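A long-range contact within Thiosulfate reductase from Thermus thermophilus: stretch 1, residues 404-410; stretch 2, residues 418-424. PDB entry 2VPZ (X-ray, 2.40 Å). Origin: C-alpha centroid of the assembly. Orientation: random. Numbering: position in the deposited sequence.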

# COMPACT_ATOMS: atom_id res chain seq x y z
N ARG A 404 -33.30 48.63 -26.31
CA ARG A 404 -31.99 47.97 -26.40
C ARG A 404 -31.94 47.38 -27.83
O ARG A 404 -32.91 46.78 -28.29
CB ARG A 404 -31.84 46.83 -25.34
CG ARG A 404 -32.67 45.56 -25.57
CD ARG A 404 -33.19 44.86 -24.29
NE ARG A 404 -34.01 43.68 -24.57
CZ ARG A 404 -33.58 42.47 -24.92
NH1 ARG A 404 -32.28 42.25 -25.03
NH2 ARG A 404 -34.43 41.48 -25.16
N ALA A 405 -30.81 47.60 -28.50
CA ALA A 405 -30.57 47.19 -29.90
C ALA A 405 -30.60 45.70 -30.30
O ALA A 405 -30.41 45.37 -31.47
CB ALA A 405 -29.25 47.86 -30.41
N ASP A 406 -30.82 44.79 -29.35
CA ASP A 406 -30.89 43.34 -29.65
C ASP A 406 -32.31 42.79 -29.33
O ASP A 406 -32.53 41.58 -29.24
CB ASP A 406 -29.81 42.55 -28.85
CG ASP A 406 -30.03 42.54 -27.33
OD1 ASP A 406 -29.54 41.60 -26.67
OD2 ASP A 406 -30.68 43.47 -26.81
N LYS A 407 -33.24 43.73 -29.21
CA LYS A 407 -34.65 43.52 -28.87
C LYS A 407 -35.46 42.45 -29.65
O LYS A 407 -36.32 41.79 -29.08
CB LYS A 407 -35.38 44.88 -28.88
CG LYS A 407 -36.91 44.87 -29.07
CD LYS A 407 -37.65 44.43 -27.80
CE LYS A 407 -39.17 44.34 -28.00
NZ LYS A 407 -39.86 45.68 -27.98
N GLY A 408 -35.22 42.23 -30.93
CA GLY A 408 -36.02 41.20 -31.53
C GLY A 408 -35.31 39.89 -31.82
O GLY A 408 -35.89 38.95 -32.38
N LYS A 409 -34.06 39.75 -31.38
CA LYS A 409 -33.30 38.56 -31.74
C LYS A 409 -33.53 37.17 -31.10
O LYS A 409 -33.28 36.13 -31.72
CB LYS A 409 -31.80 38.93 -31.77
CG LYS A 409 -31.42 39.90 -32.91
CD LYS A 409 -30.07 40.59 -32.68
CE LYS A 409 -30.07 42.08 -33.11
NZ LYS A 409 -28.81 42.82 -32.73
N PHE A 410 -34.05 37.18 -29.88
CA PHE A 410 -34.36 35.96 -29.11
C PHE A 410 -35.60 36.28 -28.23
O PHE A 410 -35.99 37.44 -28.13
CB PHE A 410 -33.14 35.53 -28.28
CG PHE A 410 -32.42 36.66 -27.58
CD1 PHE A 410 -32.79 37.04 -26.29
CD2 PHE A 410 -31.39 37.36 -28.21
CE1 PHE A 410 -32.13 38.10 -25.62
CE2 PHE A 410 -30.71 38.43 -27.57
CZ PHE A 410 -31.08 38.79 -26.27
N GLN A 418 -22.90 40.12 -26.99
CA GLN A 418 -22.48 39.67 -28.30
C GLN A 418 -23.41 40.09 -29.46
O GLN A 418 -22.98 40.10 -30.62
CB GLN A 418 -22.28 38.16 -28.19
CG GLN A 418 -23.33 37.44 -27.30
CD GLN A 418 -24.29 36.66 -28.15
OE1 GLN A 418 -24.01 36.47 -29.34
NE2 GLN A 418 -25.39 36.19 -27.59
N GLU A 419 -24.66 40.49 -29.19
CA GLU A 419 -25.61 40.91 -30.23
C GLU A 419 -25.61 42.44 -30.54
O GLU A 419 -25.94 42.85 -31.66
CB GLU A 419 -27.03 40.38 -29.93
CG GLU A 419 -27.14 38.83 -29.83
CD GLU A 419 -26.70 38.10 -31.11
OE1 GLU A 419 -27.10 38.56 -32.21
OE2 GLU A 419 -25.98 37.08 -31.01
N LEU A 420 -25.21 43.28 -29.56
CA LEU A 420 -25.13 44.75 -29.72
C LEU A 420 -23.85 45.22 -30.43
O LEU A 420 -23.57 46.43 -30.46
CB LEU A 420 -25.13 45.49 -28.35
CG LEU A 420 -26.04 45.00 -27.23
CD1 LEU A 420 -25.45 45.42 -25.88
CD2 LEU A 420 -27.47 45.52 -27.41
N ILE A 421 -23.07 44.29 -30.96
CA ILE A 421 -21.80 44.59 -31.66
C ILE A 421 -21.99 44.81 -33.15
O ILE A 421 -21.17 45.43 -33.82
CB ILE A 421 -20.72 43.45 -31.58
CG1 ILE A 421 -20.41 43.07 -30.15
CG2 ILE A 421 -19.43 43.92 -32.33
CD1 ILE A 421 -18.92 43.13 -29.78
N GLU A 422 -23.05 44.21 -33.66
CA GLU A 422 -23.41 44.25 -35.07
C GLU A 422 -23.88 45.70 -35.37
O GLU A 422 -23.45 46.29 -36.40
CB GLU A 422 -24.49 43.20 -35.35
CG GLU A 422 -24.88 42.96 -36.80
CD GLU A 422 -26.23 42.24 -36.91
OE1 GLU A 422 -27.05 42.40 -35.97
OE2 GLU A 422 -26.48 41.54 -37.93
N PRO A 423 -24.77 46.29 -34.53
CA PRO A 423 -25.26 47.66 -34.69
C PRO A 423 -24.15 48.72 -34.93
O PRO A 423 -24.40 49.78 -35.52
CB PRO A 423 -26.01 47.91 -33.38
CG PRO A 423 -26.59 46.56 -33.02
CD PRO A 423 -25.61 45.52 -33.60
N MET A 424 -22.92 48.45 -34.47
CA MET A 424 -21.73 49.33 -34.60
C MET A 424 -21.02 49.24 -35.97
O MET A 424 -20.23 50.13 -36.33
CB MET A 424 -20.66 49.05 -33.52
CG MET A 424 -21.11 49.03 -32.07
SD MET A 424 -19.93 48.17 -30.94
CE MET A 424 -20.14 49.13 -29.40
O HOH W 1 -28.47 44.67 -35.57

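Neither stretch meets the other through backbone pairing. Residues 404-410 form two overlapping type I turns, Arg404 to Lys407 and Asp406 to Lys409, each closed by a backbone hydrogen bond: Lys407 N to Arg404 O and Lys409 N to Asp406 O, both 3.2 Å. The second stretch makes a type I turn from Glu419 to Glu422. The backbones come nearest at Asp406 and Glu419, whose CA atoms lie 5.8 Å apart. No backbone-to-backbone hydrogen bond crosses between the stretches, and every close contact involves at least one side chain; summed over both sides, 318 Å² is buried.

Lys409 supplies the polar link. Its chain, with chi1 at -68° (m) and chi2 and chi4 both t, reaches far enough for Lys409 NZ to donate a weak hydrogen bond to the backbone O of Glu419 at 3.1 Å. Lys409 NZ also donates weakly to Ala405 O at 3.3 Å, within its own stretch, so the ammonium joins carbonyls from both. Lys409 NZ forms a long salt bridge with Glu422 OE1, at 3.7 Å. A water bridges this pair, its O donating to Glu422 OE1 at 2.7 Å and accepting weakly from Lys409 NZ at 3.4 Å. A long, flexible cationic side chain suits this partly exposed position.

The remaining contacts are packing. The small methyl of Ala405 points toward the other stretch, with Ala405 CB 3.9 Å from Pro423 CG and 4.2 Å from Leu420 CD2. Leu420 leaves its backbone sideways, but its end comes nearer, bringing Leu420 CD2 to 3.9 Å from Asp406 OD2. Asp406 OD2 is already paired with Arg404 NH1 at 2.7 Å, a salt bridge that balances charge in a buried setting. Asp406 CB and Glu419 CB approach to 3.7 Å, and Glu419 CG sits near the plane of the Phe410 ring, at its edge, 4.2 Å from Phe410 CE2. Glu419 thus contributes aliphatic carbons as well as its carbonyl.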